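Local coordinates for protein SAWADEE HOMEODOMAIN HOMOLOG 1 (Arabidopsis thaliana, PDB 4IUP) that binds methylated histone H3 tails through its SAWADEE domain and acts with RNA polymerase IV in RNA-directed DNA methylation, at residues L33-R38 and V50-S55; M77-E82 and F111-E116. The protein carries 2 engineered substitutions. All blocks are in the same frame, centred on the assembly; numbering follows the deposited sequence.

Contact 1: L33-R38 and V50-S55. With CVM (cymal-4), chain E.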
ATOM      1  N   LEU A  33      -1.275 -21.006   6.327  1.00 12.04           N
ATOM      2  CA  LEU A  33      -1.322 -20.364   7.603  1.00 15.29           C
ATOM      3  C   LEU A  33      -1.988 -18.986   7.526  1.00 11.89           C
ATOM      4  O   LEU A  33      -1.616 -18.177   6.734  1.00 10.89           O
ATOM      5  CB  LEU A  33       0.092 -20.249   8.163  1.00 15.72           C
ATOM      6  CG  LEU A  33       0.314 -19.553   9.488  1.00 27.09           C
ATOM      7  CD1 LEU A  33      -0.021 -20.472  10.653  1.00 25.22           C
ATOM      8  CD2 LEU A  33       1.739 -19.025   9.634  1.00 29.42           C
ATOM      9  N   GLU A  34      -2.977 -18.764   8.374  1.00 12.97           N
ATOM     10  CA  GLU A  34      -3.658 -17.475   8.455  1.00 11.61           C
ATOM     11  C   GLU A  34      -3.581 -16.934   9.879  1.00 11.14           C
ATOM     12  O   GLU A  34      -3.524 -17.706  10.838  1.00  9.59           O
ATOM     13  CB  GLU A  34      -5.121 -17.598   8.021  1.00 13.37           C
ATOM     14  CG  GLU A  34      -5.326 -17.951   6.537  1.00 13.74           C
ATOM     15  CD  GLU A  34      -6.797 -17.936   6.110  1.00 22.16           C
ATOM     16  OE1 GLU A  34      -7.684 -18.051   6.981  1.00 18.34           O
ATOM     17  OE2 GLU A  34      -7.067 -17.810   4.892  1.00 19.64           O
ATOM     18  N   VAL A  35      -3.563 -15.611  10.010  1.00  5.78           N
ATOM     19  CA  VAL A  35      -3.643 -14.963  11.318  1.00  6.81           C
ATOM     20  C   VAL A  35      -4.918 -14.129  11.400  1.00  6.80           C
ATOM     21  O   VAL A  35      -5.390 -13.609  10.389  1.00 10.20           O
ATOM     22  CB  VAL A  35      -2.408 -14.071  11.640  1.00 12.61           C
ATOM     23  CG1 VAL A  35      -1.215 -14.925  12.019  1.00 19.20           C
ATOM     24  CG2 VAL A  35      -2.056 -13.131  10.466  1.00 10.21           C
ATOM     25  N   ARG A  36      -5.477 -14.022  12.599  1.00  5.98           N
ATOM     26  CA  ARG A  36      -6.633 -13.162  12.821  1.00  6.56           C
ATOM     27  C   ARG A  36      -6.150 -11.796  13.277  1.00 11.87           C
ATOM     28  O   ARG A  36      -5.463 -11.680  14.299  1.00 12.31           O
ATOM     29  CB  ARG A  36      -7.589 -13.782  13.839  1.00  9.63           C
ATOM     30  CG  ARG A  36      -8.883 -12.995  14.042  1.00 14.11           C
ATOM     31  CD  ARG A  36     -10.047 -13.936  14.272  1.00 22.84           C
ATOM     32  NE  ARG A  36     -11.312 -13.247  14.526  1.00 24.52           N
ATOM     33  CZ  ARG A  36     -12.220 -12.948  13.597  1.00 26.64           C
ATOM     34  NH1 ARG A  36     -12.015 -13.244  12.317  1.00 23.12           N
ATOM     35  NH2 ARG A  36     -13.346 -12.340  13.953  1.00 23.62           N
ATOM     36  N   VAL A  37      -6.490 -10.760  12.511  1.00  9.85           N
ATOM     37  CA  VAL A  37      -5.987  -9.420  12.809  1.00  6.22           C
ATOM     38  C   VAL A  37      -7.083  -8.482  13.279  1.00 13.64           C
ATOM     39  O   VAL A  37      -8.236  -8.593  12.863  1.00 12.07           O
ATOM     40  CB  VAL A  37      -5.227  -8.780  11.611  1.00 11.12           C
ATOM     41  CG1 VAL A  37      -3.939  -9.549  11.316  1.00 14.35           C
ATOM     42  CG2 VAL A  37      -6.107  -8.702  10.373  1.00 12.06           C
ATOM     43  N   ARG A  38      -6.705  -7.564  14.159  1.00 10.12           N
ATOM     44  CA  ARG A  38      -7.574  -6.468  14.549  1.00 12.37           C
ATOM     45  C   ARG A  38      -7.032  -5.221  13.874  1.00 14.55           C
ATOM     46  O   ARG A  38      -5.840  -4.933  13.967  1.00 12.24           O
ATOM     47  CB  ARG A  38      -7.590  -6.304  16.070  1.00 18.08           C
ATOM     48  CG  ARG A  38      -8.448  -5.136  16.557  1.00 26.19           C
ATOM     49  CD  ARG A  38      -8.952  -5.382  17.966  1.00 30.68           C
ATOM     50  NE  ARG A  38      -9.961  -6.436  17.991  1.00 32.26           N
ATOM     51  CZ  ARG A  38     -10.241  -7.187  19.053  1.00 33.11           C
ATOM     52  NH1 ARG A  38      -9.584  -7.013  20.195  1.00 34.07           N
ATOM     53  NH2 ARG A  38     -11.178  -8.119  18.968  1.00 27.92           N
ATOM     54  N   VAL A  50      -6.472 -13.375   7.698  1.00 12.62           N
ATOM     55  CA  VAL A  50      -5.656 -13.062   6.528  1.00 11.07           C
ATOM     56  C   VAL A  50      -4.497 -14.042   6.390  1.00  9.88           C
ATOM     57  O   VAL A  50      -3.890 -14.442   7.387  1.00  8.18           O
ATOM     58  CB  VAL A  50      -5.078 -11.608   6.567  1.00 11.05           C
ATOM     59  CG1 VAL A  50      -6.194 -10.568   6.468  1.00 12.04           C
ATOM     60  CG2 VAL A  50      -4.233 -11.376   7.820  1.00 14.04           C
ATOM     61  N   ASN A  51      -4.192 -14.411   5.150  1.00  8.17           N
ATOM     62  CA  ASN A  51      -3.067 -15.286   4.846  1.00 11.53           C
ATOM     63  C   ASN A  51      -1.743 -14.614   5.226  1.00 13.89           C
ATOM     64  O   ASN A  51      -1.486 -13.478   4.821  1.00 11.18           O
ATOM     65  CB  ASN A  51      -3.094 -15.645   3.357  1.00 12.96           C
ATOM     66  CG  ASN A  51      -2.000 -16.613   2.962  1.00 15.05           C
ATOM     67  OD1 ASN A  51      -0.831 -16.242   2.868  1.00 17.15           O
ATOM     68  ND2 ASN A  51      -2.380 -17.860   2.691  1.00 12.63           N
ATOM     69  N   VAL A  52      -0.917 -15.310   6.009  1.00 10.13           N
ATOM     70  CA  VAL A  52       0.347 -14.740   6.501  1.00 14.16           C
ATOM     71  C   VAL A  52       1.317 -14.447   5.351  1.00 15.32           C
ATOM     72  O   VAL A  52       1.875 -13.352   5.270  1.00 18.67           O
ATOM     73  CB  VAL A  52       1.031 -15.648   7.567  1.00 19.51           C
ATOM     74  CG1 VAL A  52       2.398 -15.096   7.978  1.00 24.20           C
ATOM     75  CG2 VAL A  52       0.147 -15.782   8.784  1.00 19.73           C
ATOM     76  N   LYS A  53       1.491 -15.418   4.457  1.00 17.00           N
ATOM     77  CA  LYS A  53       2.448 -15.295   3.350  1.00 20.35           C
ATOM     78  C   LYS A  53       2.129 -14.171   2.360  1.00 18.42           C
ATOM     79  O   LYS A  53       3.016 -13.410   1.984  1.00 25.98           O
ATOM     80  CB  LYS A  53       2.596 -16.631   2.610  1.00 32.10           C
ATOM     81  CG  LYS A  53       3.632 -16.596   1.489  1.00 46.53           C
ATOM     82  CD  LYS A  53       3.763 -17.941   0.762  1.00 61.18           C
ATOM     83  CE  LYS A  53       2.520 -18.301  -0.048  1.00 66.01           C
ATOM     84  NZ  LYS A  53       2.426 -17.547  -1.334  1.00 64.94           N
ATOM     85  N   THR A  54       0.869 -14.060   1.950  1.00 12.99           N
ATOM     86  CA  THR A  54       0.493 -13.138   0.876  1.00 17.68           C
ATOM     87  C   THR A  54      -0.063 -11.802   1.367  1.00 17.83           C
ATOM     88  O   THR A  54      -0.022 -10.802   0.643  1.00 16.52           O
ATOM     89  CB  THR A  54      -0.576 -13.754  -0.058  1.00 16.14           C
ATOM     90  OG1 THR A  54      -1.778 -13.984   0.684  1.00 12.95           O
ATOM     91  CG2 THR A  54      -0.096 -15.067  -0.665  1.00 21.16           C
ATOM     92  N   SER A  55      -0.593 -11.786   2.585  1.00  8.46           N
ATOM     93  CA  SER A  55      -1.488 -10.702   2.982  1.00  5.53           C
ATOM     94  C   SER A  55      -1.153 -10.008   4.307  1.00  7.99           C
ATOM     95  O   SER A  55      -1.993  -9.302   4.863  1.00 11.29           O
ATOM     96  CB  SER A  55      -2.937 -11.205   2.970  1.00  7.29           C
ATOM     97  OG  SER A  55      -3.282 -11.699   1.680  1.00 10.10           O
TER
HETATM   98  C1  CVM E 303       5.328 -11.764   9.028  1.00 46.48           C
HETATM   99  C2  CVM E 303       3.941 -11.644   9.652  1.00 37.54           C
HETATM  100  C3  CVM E 303       4.042 -11.213  11.111  1.00 33.09           C
HETATM  101  C4  CVM E 303       3.183 -12.119  11.999  1.00 34.88           C
HETATM  102  C6  CVM E 303       3.088 -11.651  13.463  1.00 34.35           C
HETATM  103  C7  CVM E 303       3.675 -12.728  14.392  1.00 34.57           C
HETATM  104  C8  CVM E 303       3.940 -12.211  15.822  1.00 28.42           C
HETATM  105  C9  CVM E 303       3.207 -10.894  16.131  1.00 22.46           C
HETATM  106  C10 CVM E 303       3.545  -9.782  15.121  1.00 25.16           C
HETATM  107  C11 CVM E 303       3.801 -10.308  13.700  1.00 26.09           C
HETATM  108  O12 CVM E 303       5.593 -10.567   8.283  1.00 49.68           O
HETATM  109  C13 CVM E 303       5.744 -10.788   6.854  1.00 58.36           C
HETATM  110  O14 CVM E 303       5.714 -12.187   6.424  1.00 63.05           O
HETATM  111  C15 CVM E 303       5.732 -12.322   4.969  1.00 64.74           C
HETATM  112  C16 CVM E 303       6.934 -11.609   4.315  1.00 61.13           C
HETATM  113  C17 CVM E 303       7.251 -10.215   4.896  1.00 62.54           C
HETATM  114  C18 CVM E 303       7.070 -10.147   6.421  1.00 60.69           C
HETATM  115  C19 CVM E 303       5.755 -13.809   4.565  1.00 70.26           C
HETATM  116  O20 CVM E 303       6.385 -14.592   5.585  1.00 72.19           O
HETATM  117  O21 CVM E 303       8.600  -9.855   4.565  1.00 62.83           O
HETATM  118  O22 CVM E 303       7.101  -8.783   6.853  1.00 59.69           O
HETATM  119  O23 CVM E 303       6.655 -11.438   2.919  1.00 58.99           O
HETATM  120  O   HOH W   1       0.605 -18.168   5.052  1.00 20.59           O
HETATM  121  O   HOH W   2      -5.415 -18.241   2.880  1.00 17.53           O

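Contact 2: M77-E82 and F111-E116. Engineered in segment 77-82: M77 (natural residue Leu).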
HETATM    1  N   MSE A  77       4.183   0.607  -5.039  1.00  9.87           N
HETATM    2  CA  MSE A  77       3.706   1.619  -4.093  1.00 11.52           C
HETATM    3  C   MSE A  77       2.345   1.206  -3.558  1.00 11.45           C
HETATM    4  O   MSE A  77       1.566   0.560  -4.268  1.00  9.52           O
HETATM    5  CB  MSE A  77       3.547   2.994  -4.768  1.00  7.53           C
HETATM    6  CG  MSE A  77       4.747   3.482  -5.554  1.00 12.41           C
HETATM    7 SE   MSE A  77       6.333   3.762  -4.461  1.00 26.49          SE
HETATM    8  CE  MSE A  77       5.824   5.438  -3.575  1.00  9.67           C
ATOM      9  N   LEU A  78       2.059   1.589  -2.318  1.00 10.02           N
ATOM     10  CA  LEU A  78       0.694   1.551  -1.811  1.00  6.23           C
ATOM     11  C   LEU A  78       0.024   2.876  -2.180  1.00 11.85           C
ATOM     12  O   LEU A  78       0.494   3.947  -1.774  1.00 11.76           O
ATOM     13  CB  LEU A  78       0.659   1.327  -0.293  1.00  4.83           C
ATOM     14  CG  LEU A  78      -0.752   1.171   0.298  1.00  5.17           C
ATOM     15  CD1 LEU A  78      -1.413  -0.131  -0.173  1.00  4.74           C
ATOM     16  CD2 LEU A  78      -0.732   1.243   1.830  1.00  8.36           C
ATOM     17  N   CYS A  79      -1.073   2.795  -2.935  1.00  8.44           N
ATOM     18  CA  CYS A  79      -1.690   3.965  -3.555  1.00  6.92           C
ATOM     19  C   CYS A  79      -3.099   4.212  -3.055  1.00 10.22           C
ATOM     20  O   CYS A  79      -3.900   3.278  -2.930  1.00  8.15           O
ATOM     21  CB  CYS A  79      -1.749   3.789  -5.074  1.00 11.85           C
ATOM     22  SG  CYS A  79      -0.187   3.398  -5.839  1.00 14.87           S
ATOM     23  N   PHE A  80      -3.399   5.477  -2.780  1.00  6.79           N
ATOM     24  CA  PHE A  80      -4.743   5.872  -2.376  1.00  8.64           C
ATOM     25  C   PHE A  80      -5.644   5.981  -3.602  1.00 14.25           C
ATOM     26  O   PHE A  80      -5.525   6.924  -4.394  1.00  8.47           O
ATOM     27  CB  PHE A  80      -4.712   7.185  -1.590  1.00  8.95           C
ATOM     28  CG  PHE A  80      -6.048   7.592  -1.029  1.00  9.95           C
ATOM     29  CD1 PHE A  80      -6.705   6.786  -0.105  1.00 11.36           C
ATOM     30  CD2 PHE A  80      -6.646   8.786  -1.419  1.00 11.60           C
ATOM     31  CE1 PHE A  80      -7.932   7.160   0.424  1.00 11.31           C
ATOM     32  CE2 PHE A  80      -7.888   9.169  -0.894  1.00 10.20           C
ATOM     33  CZ  PHE A  80      -8.523   8.362   0.028  1.00 12.52           C
ATOM     34  N   GLN A  81      -6.537   5.004  -3.744  1.00  7.34           N
ATOM     35  CA  GLN A  81      -7.401   4.873  -4.913  1.00  9.53           C
ATOM     36  C   GLN A  81      -8.819   5.281  -4.542  1.00 13.70           C
ATOM     37  O   GLN A  81      -9.539   4.532  -3.874  1.00 11.74           O
ATOM     38  CB  GLN A  81      -7.370   3.427  -5.425  1.00  9.55           C
ATOM     39  CG  GLN A  81      -8.119   3.174  -6.747  1.00 13.48           C
ATOM     40  CD  GLN A  81      -8.297   1.694  -7.028  1.00 16.14           C
ATOM     41  OE1 GLN A  81      -7.513   1.084  -7.767  1.00 22.76           O
ATOM     42  NE2 GLN A  81      -9.311   1.104  -6.428  1.00  9.35           N
ATOM     43  N   GLU A  82      -9.207   6.475  -4.977  1.00  7.93           N
ATOM     44  CA  GLU A  82     -10.524   7.022  -4.671  1.00 10.27           C
ATOM     45  C   GLU A  82     -11.401   7.004  -5.919  1.00 11.86           C
ATOM     46  O   GLU A  82     -11.051   7.595  -6.939  1.00 13.54           O
ATOM     47  CB  GLU A  82     -10.391   8.442  -4.111  1.00 15.18           C
ATOM     48  CG  GLU A  82     -11.706   9.046  -3.623  1.00 24.10           C
ATOM     49  CD  GLU A  82     -11.509  10.279  -2.761  1.00 27.59           C
ATOM     50  OE1 GLU A  82     -10.595  11.088  -3.048  1.00 26.55           O
ATOM     51  OE2 GLU A  82     -12.281  10.440  -1.796  1.00 26.76           O
ATOM     52  N   PHE A 111       3.015  10.983 -10.769  1.00  6.79           N
ATOM     53  CA  PHE A 111       3.364   9.574 -10.863  1.00  8.52           C
ATOM     54  C   PHE A 111       2.199   8.836 -11.500  1.00 11.76           C
ATOM     55  O   PHE A 111       1.113   8.770 -10.920  1.00 15.71           O
ATOM     56  CB  PHE A 111       3.665   8.999  -9.471  1.00  9.15           C
ATOM     57  CG  PHE A 111       4.742   9.752  -8.718  1.00 11.29           C
ATOM     58  CD1 PHE A 111       6.075   9.345  -8.789  1.00 11.03           C
ATOM     59  CD2 PHE A 111       4.419  10.865  -7.942  1.00 11.46           C
ATOM     60  CE1 PHE A 111       7.076  10.041  -8.103  1.00  8.22           C
ATOM     61  CE2 PHE A 111       5.410  11.575  -7.255  1.00 13.88           C
ATOM     62  CZ  PHE A 111       6.744  11.156  -7.331  1.00 12.75           C
ATOM     63  N   LEU A 112       2.411   8.315 -12.704  1.00  8.88           N
ATOM     64  CA  LEU A 112       1.401   7.468 -13.332  1.00  5.86           C
ATOM     65  C   LEU A 112       1.561   6.064 -12.758  1.00  9.70           C
ATOM     66  O   LEU A 112       2.629   5.452 -12.879  1.00 10.66           O
ATOM     67  CB  LEU A 112       1.544   7.465 -14.859  1.00  9.81           C
ATOM     68  CG  LEU A 112       0.577   6.560 -15.641  1.00 16.28           C
ATOM     69  CD1 LEU A 112      -0.812   7.168 -15.695  1.00 16.02           C
ATOM     70  CD2 LEU A 112       1.106   6.291 -17.046  1.00 18.80           C
ATOM     71  N   VAL A 113       0.515   5.569 -12.104  1.00  9.22           N
ATOM     72  CA  VAL A 113       0.564   4.232 -11.523  1.00  5.34           C
ATOM     73  C   VAL A 113      -0.385   3.304 -12.257  1.00  9.59           C
ATOM     74  O   VAL A 113      -1.404   3.743 -12.791  1.00 10.92           O
ATOM     75  CB  VAL A 113       0.299   4.218  -9.975  1.00 10.48           C
ATOM     76  CG1 VAL A 113       1.170   5.254  -9.263  1.00  9.24           C
ATOM     77  CG2 VAL A 113      -1.178   4.434  -9.637  1.00 13.98           C
ATOM     78  N   ARG A 114      -0.017   2.028 -12.314  1.00  7.33           N
ATOM     79  CA  ARG A 114      -0.901   0.997 -12.824  1.00  7.31           C
ATOM     80  C   ARG A 114      -1.252   0.070 -11.676  1.00  9.27           C
ATOM     81  O   ARG A 114      -0.368  -0.549 -11.071  1.00  9.40           O
ATOM     82  CB  ARG A 114      -0.228   0.212 -13.946  1.00  9.41           C
ATOM     83  CG  ARG A 114      -1.120  -0.853 -14.568  1.00 16.75           C
ATOM     84  CD  ARG A 114      -0.419  -1.521 -15.744  1.00 27.36           C
ATOM     85  NE  ARG A 114      -0.244  -0.609 -16.874  1.00 25.57           N
ATOM     86  CZ  ARG A 114       0.157  -0.987 -18.086  1.00 29.67           C
ATOM     87  NH1 ARG A 114       0.423  -2.262 -18.339  1.00 27.27           N
ATOM     88  NH2 ARG A 114       0.294  -0.086 -19.048  1.00 26.68           N
ATOM     89  N   TYR A 115      -2.544  -0.011 -11.372  1.00 11.36           N
ATOM     90  CA  TYR A 115      -3.026  -0.844 -10.275  1.00 11.47           C
ATOM     91  C   TYR A 115      -2.875  -2.322 -10.579  1.00 17.34           C
ATOM     92  O   TYR A 115      -3.212  -2.782 -11.671  1.00 16.24           O
ATOM     93  CB  TYR A 115      -4.476  -0.503  -9.930  1.00  9.73           C
ATOM     94  CG  TYR A 115      -4.599   0.868  -9.321  1.00 11.68           C
ATOM     95  CD1 TYR A 115      -4.084   1.131  -8.049  1.00 12.12           C
ATOM     96  CD2 TYR A 115      -5.220   1.908 -10.012  1.00 13.63           C
ATOM     97  CE1 TYR A 115      -4.183   2.392  -7.482  1.00 13.82           C
ATOM     98  CE2 TYR A 115      -5.326   3.178  -9.450  1.00 13.93           C
ATOM     99  CZ  TYR A 115      -4.802   3.410  -8.188  1.00 11.58           C
ATOM    100  OH  TYR A 115      -4.911   4.659  -7.627  1.00 13.70           O
ATOM    101  N   GLU A 116      -2.360  -3.037  -9.616  1.00 14.47           N
ATOM    102  CA  GLU A 116      -2.059  -4.419  -9.792  1.00 17.63           C
ATOM    103  C   GLU A 116      -3.316  -5.273 -10.092  1.00 27.52           C
ATOM    104  O   GLU A 116      -3.297  -6.080 -10.992  1.00 24.61           O
ATOM    105  CB  GLU A 116      -1.300  -4.882  -8.574  1.00 27.95           C
ATOM    106  CG  GLU A 116      -0.421  -6.052  -8.812  1.00 42.26           C
ATOM    107  CD  GLU A 116       0.256  -6.526  -7.580  1.00 54.16           C
ATOM    108  OE1 GLU A 116      -0.438  -6.804  -6.589  1.00 53.98           O
ATOM    109  OE2 GLU A 116       1.484  -6.615  -7.599  1.00 59.43           O
TER

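Contact 1: L33-R38 and V50-S55
The carbonyl oxygen of L33 accepts two hydrogen bonds. V52 N reaches L33 O at 3.0 Å in an almost straight bond (178°). A water donates to the same L33 O at 2.8 Å and accepts from K53 N, so it bridges the strand to the short helical turn. The two segments form the open end of an antiparallel β-hairpin, strands 33-39 and 48-51, in the tandem tudor fold of the SAWADEE domain. V35 and V50 form a hydrogen-bonded pair, with a bond in each direction between their backbones. E34 and N51 follow as a non-hydrogen-bonded pair.

V35 and V50 share one face of the sheet, and V56 of strand 56-62 packs on both. V52 adds to this apolar cluster. Its CG1 lies anti to the backbone N (chi1 175°), and this branch comes within 4.1 Å of cymal-4 C2. The other branch, CG2, meets L33 CD2 at 3.7 Å and V35 CG1 at 3.6 Å. V37 crosses V50 at about a right angle and touches it through methyls.

E34 and N51 lie on the other face. A second water accepts from N51 ND2 and donates to E34 OE2 at 2.6 Å. The other carboxylate oxygen of E34 forms a salt bridge with R26, so each carboxylate oxygen has a partner. N51 is also the N-cap of the turn that follows. Its OD1 accepts from T54 N at 2.9 Å, with an N-H...O angle of 158°.

Contact 2: M77-E82 and F111-E116
V113 meets C79 through both of its methyls, CG1 and CG2, each 4.1 Å from C79 SG. The two strands belong to one strongly bent antiparallel sheet of the tandem tudor fold. Strand 86-98 lies between them in sheet order. Here they pack across the inside of the bend, with axes at 93° and 9.3 Å apart, and no hydrogen bond joins them. L124 and I129 line the same core.

Y115 follows, and its ring carries most of the contact. V113 CG2 sits over one face of the ring, offset toward the rim. C79 CB comes to Y115 CE1 at 3.7 Å. The hydroxyl is hydrogen-bonded to E122 OE1. Replacing Y115 with an alanine would probably open a gap between Q81 and V113 and leave E122 without its hydroxyl partner.

Q81 takes the opposite face from V113. Its CG makes an off-centre CH-pi contact, 4.1 Å from the ring centroid. The amide stands nearly upright on the ring, with the planes 82° apart. Its oxygen, Q81 OE1, lies over the ring centre, 3.3 Å from Y115 CG.

Both contacts belong to one long antiparallel sheet, but they lie on opposite sides of the chain's centre. Their centres are about 23 Å apart and they do not touch. Contact 1 joins neighbouring strands at the outer end of the sheet. It is partly buried, and backbone bonds, waters and an N-cap do much of the work beside its valines. A cymal-4 molecule lies against that end. Contact 2 is buried and joins strands that are not neighbours in the sheet. It relies on side chains alone: a ring, an amide, a thiol and a valine. The zinc site is nearer to this second contact, about 13 Å from the side chain of V113.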